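Long-range contacts in transcriptional regulator, IclR family (PDB 5TJJ), which probably binds DNA as a transcription factor and so regulates gene expression: residues Met103-Lys109 against Leu220-Thr226; Arg54-Val58 against Gly70-Leu76; Tyr170-Ile175 against His197-Pro202; Arg148-Tyr153 against Leu184-Arg189. One frame throughout, in Å; residues are numbered along the deposited sequence.

Contact 1 (Met103-Lys109 against Leu220-Thr226); sequences MTAVLVK and LVLSCLT
Val106 and Ser223 pair in the middle of an antiparallel beta ladder formed by strands 104-110 and 218-227, the two central strands of the six-stranded sheet in the GAF-like C-terminal domain. Hydrogen-bonded and non-hydrogen-bonded pairs alternate along it, and the two short segments run at 149° to each other. Six backbone bonds hold the ladder. The straightest joins Val108 N to Val221 O over 2.8 Å, with an angle of 173° at the hydrogen. Packing is tight on the face that carries Leu107, Leu222 and Cys224, where helix 86-101 packs on Leu107 and Cys224. With its CG anti to the backbone N (chi1 179°), Leu107 brings CD1 to 3.5 Å from Leu222 CD2. The same methyl stands 4.2 Å from Leu220 CD2. On the other face Val108 and Val221 pack against Phe150 of helix 144-151, and the buried Ser223 OG is satisfied by Val207 O.

The Lys109 end is looser. Lys109 CB lies 3.8 Å from Leu220 CD2, then the extended chain leads away to a weak hydrogen bond from NZ to Tyr87 OH. At the far end Thr104 OG1 bonds to Ile131 O and, like OG1 of the partly exposed Thr226, to a probable crystallisation glycerol. Packing there is close again: the buried, extended selenomethionine Met103 has its SE 4.0 Å from Cys224 CB and its terminal CE 3.8 Å from Thr226 CG2.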
# COMPACT_ATOMS: atom_id res chain seq x y z
N MSE A 103 -0.31 -2.12 30.45
CA MSE A 103 -0.18 -0.66 30.47
C MSE A 103 -1.05 -0.07 29.42
O MSE A 103 -1.45 -0.75 28.46
CB MSE A 103 1.25 -0.23 30.20
CG MSE A 103 2.16 -0.72 31.32
SE MSE A 103 4.05 -0.22 31.03
CE MSE A 103 4.90 -1.12 32.57
N THR A 104 -1.36 1.22 29.57
CA THR A 104 -2.13 1.91 28.54
C THR A 104 -1.13 2.29 27.45
O THR A 104 -0.10 2.82 27.71
CB THR A 104 -2.89 3.11 29.10
OG1 THR A 104 -3.94 2.62 29.94
CG2 THR A 104 -3.48 3.98 27.99
N ALA A 105 -1.46 1.97 26.21
CA ALA A 105 -0.58 2.21 25.09
C ALA A 105 -1.16 3.33 24.23
O ALA A 105 -2.38 3.46 24.09
CB ALA A 105 -0.40 0.93 24.29
N VAL A 106 -0.29 4.15 23.66
CA VAL A 106 -0.70 5.38 23.04
C VAL A 106 0.09 5.63 21.76
O VAL A 106 1.31 5.39 21.69
CB VAL A 106 -0.53 6.52 24.05
CG1 VAL A 106 -0.66 7.88 23.37
CG2 VAL A 106 -1.57 6.41 25.14
N LEU A 107 -0.61 6.13 20.75
CA LEU A 107 -0.00 6.44 19.46
C LEU A 107 0.10 7.98 19.32
O LEU A 107 -0.92 8.67 19.25
CB LEU A 107 -0.84 5.82 18.34
CG LEU A 107 -0.38 6.06 16.91
CD1 LEU A 107 1.04 5.53 16.70
CD2 LEU A 107 -1.36 5.41 15.95
N VAL A 108 1.34 8.49 19.24
CA VAL A 108 1.62 9.93 19.20
C VAL A 108 2.10 10.38 17.82
O VAL A 108 2.96 9.75 17.22
CB VAL A 108 2.69 10.29 20.23
CG1 VAL A 108 2.73 11.79 20.43
CG2 VAL A 108 2.43 9.55 21.54
N LYS A 109 1.59 11.51 17.34
CA LYS A 109 1.95 11.98 16.00
C LYS A 109 2.49 13.39 16.07
O LYS A 109 1.97 14.22 16.79
CB LYS A 109 0.72 11.98 15.14
CG LYS A 109 0.85 12.77 13.86
CD LYS A 109 -0.25 12.39 12.92
CE LYS A 109 -0.21 13.24 11.68
NZ LYS A 109 -1.09 12.60 10.68
N LEU A 220 5.87 9.32 14.07
CA LEU A 220 5.00 8.63 14.98
C LEU A 220 5.82 8.07 16.12
O LEU A 220 6.96 7.63 15.90
CB LEU A 220 4.30 7.49 14.25
CG LEU A 220 3.17 7.83 13.28
CD1 LEU A 220 2.64 6.53 12.64
CD2 LEU A 220 2.06 8.60 13.99
N VAL A 221 5.24 8.06 17.31
CA VAL A 221 5.86 7.43 18.47
C VAL A 221 4.84 6.53 19.14
O VAL A 221 3.68 6.87 19.18
CB VAL A 221 6.39 8.48 19.44
CG1 VAL A 221 6.78 7.88 20.79
CG2 VAL A 221 7.60 9.20 18.81
N LEU A 222 5.28 5.36 19.60
CA LEU A 222 4.46 4.47 20.37
C LEU A 222 4.92 4.60 21.79
O LEU A 222 6.11 4.51 22.06
CB LEU A 222 4.64 2.99 19.96
CG LEU A 222 4.55 2.60 18.51
CD1 LEU A 222 4.58 1.09 18.42
CD2 LEU A 222 3.27 3.11 17.90
N SER A 223 3.97 4.75 22.71
CA SER A 223 4.26 4.99 24.11
C SER A 223 3.35 4.19 25.05
O SER A 223 2.23 3.87 24.71
CB SER A 223 4.12 6.46 24.38
OG SER A 223 4.52 6.74 25.69
N CYS A 224 3.86 3.89 26.24
CA CYS A 224 3.11 3.16 27.29
C CYS A 224 3.07 4.04 28.53
O CYS A 224 4.11 4.53 28.98
CB CYS A 224 3.81 1.86 27.67
SG CYS A 224 3.22 0.45 26.74
N LEU A 225 1.88 4.19 29.10
CA LEU A 225 1.72 4.91 30.37
C LEU A 225 1.43 3.92 31.48
O LEU A 225 0.67 2.98 31.29
CB LEU A 225 0.60 5.96 30.29
CG LEU A 225 0.74 6.97 29.14
CD1 LEU A 225 -0.39 7.99 29.19
CD2 LEU A 225 2.08 7.68 29.16
N THR A 226 2.06 4.14 32.63
CA THR A 226 1.74 3.44 33.85
C THR A 226 1.97 4.36 35.06
O THR A 226 2.55 5.44 34.93
CB THR A 226 2.52 2.11 33.98
OG1 THR A 226 2.03 1.38 35.11
CG2 THR A 226 4.04 2.29 34.13

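Contact 2 (Arg54-Val58 against Gly70-Leu76); sequences REDFV and GPYLIPL
The ring of Phe57 packs against Tyr72, Leu73 and Leu76, joining the loop after helix 42-54 of the winged helix-turn-helix to helix 73-83. Leu73 CD2 lies over one face of this ring, 4.0 Å above its plane and displaced from the ring centre, while Leu76 CD1 comes within 3.9 Å of Phe57 CZ. The CB of Phe57 points away from 70-76, but with CG beside the backbone N (chi1 -76°) the ring returns to it, and CD1 settles 3.6 Å from Tyr72 CB. The two aromatic rings are turned 48° against each other. If Phe57 were an alanine, the methyls of Leu73 and Leu76 would probably lose the surface they rest on and a gap would open between the loop and helix 73-83.

Further out the contact becomes polar. Helix 42-54 ends in a Schellman motif with Asp56 at positive phi, and Asp56 O accepts Tyr72 N at 3.1 Å. The far end of Tyr72 belongs to the dimer: its OH bonds to Gln138 of the second subunit, and its ring makes a cation-pi contact with Lys19 of that subunit, which also forms a salt bridge with Glu55. At the base of the wing hairpin, Gly70 sits where a CB would clash with Asp56 O. Its N reaches Phe57 O at 2.9 Å, coming in well out of the plane of that carbonyl.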
# COMPACT_ATOMS: atom_id res chain seq x y z
N ARG A 54 5.16 -14.03 -13.71
CA ARG A 54 4.03 -14.63 -14.40
C ARG A 54 2.71 -14.06 -13.83
O ARG A 54 1.76 -13.81 -14.58
CB ARG A 54 4.14 -16.17 -14.32
CG ARG A 54 3.28 -16.95 -15.30
CD ARG A 54 1.96 -17.40 -14.66
NE ARG A 54 1.06 -18.16 -15.56
CZ ARG A 54 0.29 -17.63 -16.51
NH1 ARG A 54 0.31 -16.32 -16.76
NH2 ARG A 54 -0.50 -18.44 -17.25
N GLU A 55 2.69 -13.78 -12.53
CA GLU A 55 1.53 -13.20 -11.87
C GLU A 55 1.54 -11.66 -11.87
O GLU A 55 0.63 -11.07 -11.30
CB GLU A 55 1.43 -13.71 -10.42
CG GLU A 55 1.50 -15.24 -10.22
CD GLU A 55 0.17 -15.99 -10.40
OE1 GLU A 55 -0.87 -15.37 -10.79
OE2 GLU A 55 0.15 -17.23 -10.13
N ASP A 56 2.54 -11.04 -12.51
CA ASP A 56 2.69 -9.57 -12.63
C ASP A 56 3.02 -8.87 -11.27
O ASP A 56 2.80 -7.65 -11.11
CB ASP A 56 1.46 -8.94 -13.33
CG ASP A 56 1.25 -9.46 -14.80
OD1 ASP A 56 1.97 -8.95 -15.68
OD2 ASP A 56 0.36 -10.34 -15.09
N PHE A 57 3.56 -9.62 -10.30
CA PHE A 57 4.07 -9.07 -9.05
C PHE A 57 5.51 -8.55 -9.20
O PHE A 57 5.97 -7.74 -8.39
CB PHE A 57 4.05 -10.13 -7.94
CG PHE A 57 2.68 -10.41 -7.35
CD1 PHE A 57 1.49 -10.17 -8.03
CD2 PHE A 57 2.59 -11.03 -6.11
CE1 PHE A 57 0.26 -10.50 -7.46
CE2 PHE A 57 1.36 -11.36 -5.54
CZ PHE A 57 0.19 -11.09 -6.21
N VAL A 58 6.21 -9.02 -10.24
CA VAL A 58 7.54 -8.54 -10.63
C VAL A 58 7.52 -8.26 -12.13
O VAL A 58 6.74 -8.87 -12.85
CB VAL A 58 8.61 -9.62 -10.28
CG1 VAL A 58 9.89 -9.47 -11.11
CG2 VAL A 58 8.93 -9.58 -8.78
N GLY A 70 6.52 -5.29 -9.83
CA GLY A 70 5.50 -5.35 -10.88
C GLY A 70 4.23 -4.57 -10.54
O GLY A 70 3.99 -4.25 -9.37
N PRO A 71 3.37 -4.32 -11.54
CA PRO A 71 2.22 -3.44 -11.35
C PRO A 71 1.04 -3.97 -10.54
O PRO A 71 0.23 -3.18 -10.08
CB PRO A 71 1.79 -3.12 -12.79
CG PRO A 71 2.22 -4.31 -13.60
CD PRO A 71 3.44 -4.86 -12.92
N TYR A 72 0.93 -5.28 -10.35
CA TYR A 72 -0.17 -5.84 -9.57
C TYR A 72 -0.09 -5.41 -8.09
O TYR A 72 -1.12 -5.30 -7.41
CB TYR A 72 -0.22 -7.39 -9.66
CG TYR A 72 -1.61 -7.94 -9.69
CD1 TYR A 72 -2.45 -7.81 -8.58
CD2 TYR A 72 -2.11 -8.54 -10.83
CE1 TYR A 72 -3.76 -8.29 -8.61
CE2 TYR A 72 -3.41 -9.03 -10.88
CZ TYR A 72 -4.23 -8.90 -9.77
OH TYR A 72 -5.51 -9.38 -9.81
N LEU A 73 1.11 -5.12 -7.61
CA LEU A 73 1.27 -4.65 -6.23
C LEU A 73 0.59 -3.28 -5.97
O LEU A 73 0.26 -2.95 -4.83
CB LEU A 73 2.76 -4.61 -5.87
CG LEU A 73 3.49 -5.96 -6.05
CD1 LEU A 73 4.98 -5.81 -5.86
CD2 LEU A 73 2.91 -7.01 -5.12
N ILE A 74 0.34 -2.49 -7.00
CA ILE A 74 -0.26 -1.18 -6.80
C ILE A 74 -1.74 -1.27 -6.34
O ILE A 74 -2.12 -0.62 -5.35
CB ILE A 74 -0.06 -0.27 -8.02
CG1 ILE A 74 1.43 -0.02 -8.25
CG2 ILE A 74 -0.76 1.07 -7.84
CD1 ILE A 74 1.80 0.42 -9.66
N PRO A 75 -2.58 -2.06 -7.05
CA PRO A 75 -3.95 -2.19 -6.57
C PRO A 75 -4.07 -3.05 -5.33
O PRO A 75 -4.94 -2.79 -4.55
CB PRO A 75 -4.71 -2.79 -7.77
CG PRO A 75 -3.64 -3.46 -8.57
CD PRO A 75 -2.44 -2.60 -8.41
N LEU A 76 -3.20 -4.01 -5.12
CA LEU A 76 -3.14 -4.70 -3.81
C LEU A 76 -2.92 -3.78 -2.65
O LEU A 76 -3.59 -3.91 -1.63
CB LEU A 76 -2.02 -5.73 -3.78
CG LEU A 76 -2.22 -6.96 -4.64
CD1 LEU A 76 -1.13 -7.94 -4.30
CD2 LEU A 76 -3.59 -7.58 -4.44

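Contact 3 (Tyr170-Ile175 against His197-Pro202); sequences YTPNSI and HGELWP
Thr171, Asn173 and Ser174, three side chains of one turn, take hold of three successive carbonyls, those of Gly198, His197 and Glu199. The shortest of these bonds runs from Thr171 OG1 to Gly198 O, 2.6 Å long and in the carbonyl plane. Chi1 of Thr171 (73°) tucks the hydroxyl between its own N and carbonyl carbon, where it also accepts Asn173 N at 3.1 Å, an ST turn. One oxygen therefore both shapes the type I beta turn from Thr171 to Ser174 and ties it to the opposite loop. With a valine in place of Thr171, Gly198 O would probably be left without this donor and the turn would lose one of its internal braces, the bond from Asn173 N.

Asn173 ND2 reaches His197 O at 3.2 Å, with the acceptor tilted out of the amide plane. It lies so near Gly198 that a CB there would clash with it, and Gly198 also has positive phi. Ser174 OG meets Glu199 O on a lone pair, 2.9 Å away, and receives weak bonds from the backbone N of Tyr170 and Thr171. Around this polar core, Tyr170 lies alongside Leu200, pointing the same way, with CD2 3.3 Å from Leu200 CD2. Ile175 CG1 rests 3.6 Å from Glu199 OE1, a carboxylate oxygen that is salt-bridged to Arg148.

This surface contact joins the loop before helix 178-191 to the one between strands 194-197 and 204-212. Ile175 packs on that helix, while Leu200 turns to strand 138-140 and helix 144-151.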
# COMPACT_ATOMS: atom_id res chain seq x y z
N TYR A 170 6.73 21.49 33.99
CA TYR A 170 5.38 21.07 34.42
C TYR A 170 5.33 20.55 35.85
O TYR A 170 4.34 20.76 36.55
CB TYR A 170 4.79 20.03 33.48
CG TYR A 170 4.51 20.57 32.11
CD1 TYR A 170 3.33 21.27 31.84
CD2 TYR A 170 5.43 20.38 31.07
CE1 TYR A 170 3.08 21.78 30.58
CE2 TYR A 170 5.19 20.88 29.79
CZ TYR A 170 4.02 21.57 29.55
OH TYR A 170 3.81 22.06 28.28
N THR A 171 6.37 19.86 36.28
CA THR A 171 6.41 19.28 37.63
C THR A 171 7.80 19.49 38.22
O THR A 171 8.66 20.03 37.55
CB THR A 171 6.12 17.76 37.59
OG1 THR A 171 7.26 17.07 37.04
CG2 THR A 171 4.88 17.42 36.74
N PRO A 172 8.01 19.07 39.49
CA PRO A 172 9.38 19.07 40.05
C PRO A 172 10.38 18.09 39.41
O PRO A 172 11.59 18.23 39.66
CB PRO A 172 9.16 18.68 41.52
CG PRO A 172 7.77 19.14 41.81
CD PRO A 172 7.00 18.88 40.55
N ASN A 173 9.89 17.12 38.64
CA ASN A 173 10.74 16.14 37.95
C ASN A 173 10.97 16.48 36.49
O ASN A 173 11.68 15.74 35.82
CB ASN A 173 10.13 14.74 37.98
CG ASN A 173 9.76 14.29 39.38
OD1 ASN A 173 10.22 14.85 40.36
ND2 ASN A 173 8.91 13.27 39.46
N SER A 174 10.35 17.54 35.98
CA SER A 174 10.64 18.04 34.64
C SER A 174 12.12 18.34 34.46
O SER A 174 12.80 18.82 35.38
CB SER A 174 9.84 19.30 34.30
OG SER A 174 8.55 18.98 33.86
N ILE A 175 12.62 18.03 33.27
CA ILE A 175 13.99 18.28 32.92
C ILE A 175 13.95 19.65 32.28
O ILE A 175 13.31 19.84 31.24
CB ILE A 175 14.56 17.25 31.92
CG1 ILE A 175 14.19 15.80 32.30
CG2 ILE A 175 16.08 17.42 31.84
CD1 ILE A 175 14.47 15.40 33.74
N HIS A 197 9.66 9.79 34.24
CA HIS A 197 8.97 9.53 35.52
C HIS A 197 8.42 10.84 36.07
O HIS A 197 9.12 11.62 36.70
CB HIS A 197 9.92 8.90 36.55
CG HIS A 197 10.46 7.56 36.15
ND1 HIS A 197 9.65 6.46 35.93
CD2 HIS A 197 11.73 7.13 35.96
CE1 HIS A 197 10.40 5.43 35.60
NE2 HIS A 197 11.67 5.80 35.61
N GLY A 198 7.15 11.06 35.83
CA GLY A 198 6.47 12.22 36.35
C GLY A 198 6.92 13.53 35.74
O GLY A 198 6.90 14.53 36.43
N GLU A 199 7.26 13.53 34.46
CA GLU A 199 7.74 14.75 33.79
C GLU A 199 6.60 15.63 33.31
O GLU A 199 6.72 16.84 33.36
CB GLU A 199 8.72 14.43 32.68
CG GLU A 199 10.08 13.98 33.22
CD GLU A 199 11.07 13.55 32.14
OE1 GLU A 199 11.19 14.24 31.09
OE2 GLU A 199 11.74 12.50 32.33
N LEU A 200 5.48 15.04 32.88
CA LEU A 200 4.25 15.83 32.64
C LEU A 200 3.19 15.70 33.73
O LEU A 200 2.54 16.67 34.05
CB LEU A 200 3.59 15.46 31.32
CG LEU A 200 4.32 15.88 30.06
CD1 LEU A 200 3.45 15.47 28.88
CD2 LEU A 200 4.64 17.37 30.01
N TRP A 201 2.99 14.49 34.26
CA TRP A 201 1.93 14.25 35.24
C TRP A 201 2.52 13.63 36.49
O TRP A 201 3.16 12.60 36.40
CB TRP A 201 0.91 13.28 34.66
CG TRP A 201 0.20 13.80 33.48
CD1 TRP A 201 -0.67 14.83 33.46
CD2 TRP A 201 0.27 13.30 32.15
NE1 TRP A 201 -1.14 15.02 32.20
CE2 TRP A 201 -0.59 14.09 31.37
CE3 TRP A 201 0.98 12.27 31.54
CZ2 TRP A 201 -0.78 13.87 30.01
CZ3 TRP A 201 0.80 12.05 30.16
CH2 TRP A 201 -0.09 12.84 29.42
N PRO A 202 2.29 14.25 37.66
CA PRO A 202 2.79 13.57 38.86
C PRO A 202 2.20 12.16 38.95
O PRO A 202 1.03 11.98 38.63
CB PRO A 202 2.29 14.45 40.00
CG PRO A 202 1.86 15.72 39.37
CD PRO A 202 1.45 15.40 37.97

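Contact 4 (Arg148-Tyr153 against Leu184-Arg189); sequences RCFLAY and LLQEVR
Ala152 and Val188 form the apolar centre of the contact between helix 144-151 with the residues after it and helix 178-191. Ala152 CB meets Val188 CG1 at 3.7 Å and also lies 3.5 Å from Leu185 O. With nothing larger than a methyl at this point, the backbones come close, Ala152 CA and Leu185 CA being 4.8 Å apart. Leu185 CD2 fits beside the same turn, 3.7 Å from Leu151 CB, and Leu185 also packs on Trp159 of helix 156-164. Cys149 touches Val188 more distantly and faces the sheet, against Val221.

Two arginines pack by their carbon chains. Arg148 places CD 3.8 Å from Leu184 CB and then bends at chi3 (-86°), which brings one face of its guanidinium against Leu184 CD1. Its charge is directed out of the contact: NH1 pairs with Glu199, and NH2 bonds to Val195 O. Arg189 starts with CG anti to the backbone N (chi1 -169°) and lays CD against Ala152 O at 3.4 Å. CG of this arginine also flanks Tyr153, near CE1, and its guanidinium plane stands at 88° to the tyrosine ring.

Among aromatic contacts, Tyr153 has Cys149 O at its ring edge and Phe212 in an edge-to-face pairing. Both helices lie against the sheet, helix 144-151 on strands 204-212 and 218-227 through Cys149 and helix 178-191 on strand 194-197 through Val188, consistent with the layered alpha/beta build of the GAF-like domain in IclR regulators.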
# COMPACT_ATOMS: atom_id res chain seq x y z
N ARG A 148 11.05 13.38 23.61
CA ARG A 148 12.42 12.98 23.34
C ARG A 148 12.60 11.98 22.18
O ARG A 148 13.66 11.97 21.54
CB ARG A 148 13.03 12.36 24.60
CG ARG A 148 13.25 13.34 25.72
CD ARG A 148 14.29 12.82 26.70
NE ARG A 148 13.70 11.96 27.70
CZ ARG A 148 12.96 12.37 28.72
NH1 ARG A 148 12.71 13.67 28.91
NH2 ARG A 148 12.47 11.48 29.56
N CYS A 149 11.61 11.12 21.94
CA CYS A 149 11.71 10.22 20.80
C CYS A 149 11.58 10.92 19.47
O CYS A 149 12.16 10.44 18.52
CB CYS A 149 10.70 9.10 20.86
SG CYS A 149 11.08 7.86 22.09
N PHE A 150 10.82 12.01 19.39
CA PHE A 150 10.75 12.82 18.15
C PHE A 150 12.04 13.63 18.02
O PHE A 150 12.75 13.51 17.01
CB PHE A 150 9.54 13.76 18.13
CG PHE A 150 8.19 13.08 18.03
CD1 PHE A 150 7.74 12.58 16.83
CD2 PHE A 150 7.34 13.03 19.13
CE1 PHE A 150 6.48 11.99 16.72
CE2 PHE A 150 6.07 12.44 19.02
CZ PHE A 150 5.65 11.91 17.82
N LEU A 151 12.37 14.39 19.06
CA LEU A 151 13.50 15.32 19.02
C LEU A 151 14.87 14.70 18.81
O LEU A 151 15.67 15.22 18.05
CB LEU A 151 13.58 16.15 20.28
CG LEU A 151 12.88 17.50 20.31
CD1 LEU A 151 13.25 18.18 21.62
CD2 LEU A 151 13.33 18.36 19.14
N ALA A 152 15.14 13.58 19.47
CA ALA A 152 16.44 12.97 19.40
C ALA A 152 16.88 12.65 17.96
O ALA A 152 18.10 12.54 17.66
CB ALA A 152 16.46 11.71 20.25
N TYR A 153 15.90 12.48 17.08
CA TYR A 153 16.17 12.15 15.68
C TYR A 153 16.06 13.31 14.69
O TYR A 153 16.21 13.10 13.50
CB TYR A 153 15.29 10.97 15.26
CG TYR A 153 15.60 9.73 16.05
CD1 TYR A 153 16.68 8.93 15.73
CD2 TYR A 153 14.81 9.37 17.16
CE1 TYR A 153 16.97 7.79 16.48
CE2 TYR A 153 15.12 8.24 17.94
CZ TYR A 153 16.19 7.46 17.58
OH TYR A 153 16.48 6.33 18.28
N LEU A 184 20.18 13.35 27.68
CA LEU A 184 18.99 12.51 27.47
C LEU A 184 18.62 12.31 25.99
O LEU A 184 18.22 11.20 25.60
CB LEU A 184 17.79 13.06 28.26
CG LEU A 184 17.90 12.88 29.77
CD1 LEU A 184 16.67 13.42 30.45
CD2 LEU A 184 18.13 11.42 30.13
N LEU A 185 18.76 13.34 25.16
CA LEU A 185 18.52 13.16 23.72
C LEU A 185 19.59 12.25 23.10
O LEU A 185 19.26 11.34 22.33
CB LEU A 185 18.43 14.48 22.98
CG LEU A 185 17.23 15.36 23.30
CD1 LEU A 185 17.45 16.78 22.78
CD2 LEU A 185 15.95 14.77 22.74
N GLN A 186 20.85 12.49 23.45
CA GLN A 186 21.92 11.64 22.95
C GLN A 186 21.65 10.18 23.29
O GLN A 186 21.75 9.33 22.39
CB GLN A 186 23.31 12.08 23.45
CG GLN A 186 23.97 13.07 22.52
CD GLN A 186 24.98 14.02 23.18
OE1 GLN A 186 25.23 13.97 24.39
NE2 GLN A 186 25.54 14.91 22.38
N GLU A 187 21.28 9.89 24.54
CA GLU A 187 21.12 8.50 24.94
C GLU A 187 19.89 7.87 24.29
O GLU A 187 19.94 6.69 23.93
CB GLU A 187 21.19 8.27 26.47
CG GLU A 187 19.87 8.27 27.23
CD GLU A 187 19.97 7.80 28.69
OE1 GLU A 187 21.00 7.20 29.07
OE2 GLU A 187 19.00 8.02 29.47
N VAL A 188 18.82 8.64 24.09
CA VAL A 188 17.67 8.15 23.33
C VAL A 188 18.11 7.77 21.91
O VAL A 188 17.69 6.75 21.39
CB VAL A 188 16.51 9.16 23.28
CG1 VAL A 188 15.44 8.74 22.27
CG2 VAL A 188 15.85 9.32 24.63
N ARG A 189 18.92 8.59 21.27
CA ARG A 189 19.44 8.25 19.96
C ARG A 189 20.38 7.01 20.01
O ARG A 189 20.31 6.15 19.14
CB ARG A 189 20.14 9.47 19.35
CG ARG A 189 20.51 9.34 17.89
CD ARG A 189 20.93 10.68 17.29
NE ARG A 189 21.87 11.45 18.14
CZ ARG A 189 23.19 11.59 17.97
NH1 ARG A 189 23.82 11.04 16.92
NH2 ARG A 189 23.90 12.32 18.84

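From the N terminus, contact 2 closes first: it brings the loop after helix 42-54 against the segment that leads into helix 73-83, across the short hairpin of the helix-turn-helix domain, and is finished before contact 1 opens. Contact 1 then closes a long loop in the C-terminal domain by pairing the central strands of its sheet. Contacts 3 and 4 are both nested inside that loop, and they cross, their segments alternating along the chain. Contact 4 joins helices 144-151 and 178-191 and touches both contacts 1 and 3; contact 3 ties the loop before helix 178-191 to that between strands 194-197 and 204-212. Contact 2 stands apart, its centre about 35 Å from that of contact 1.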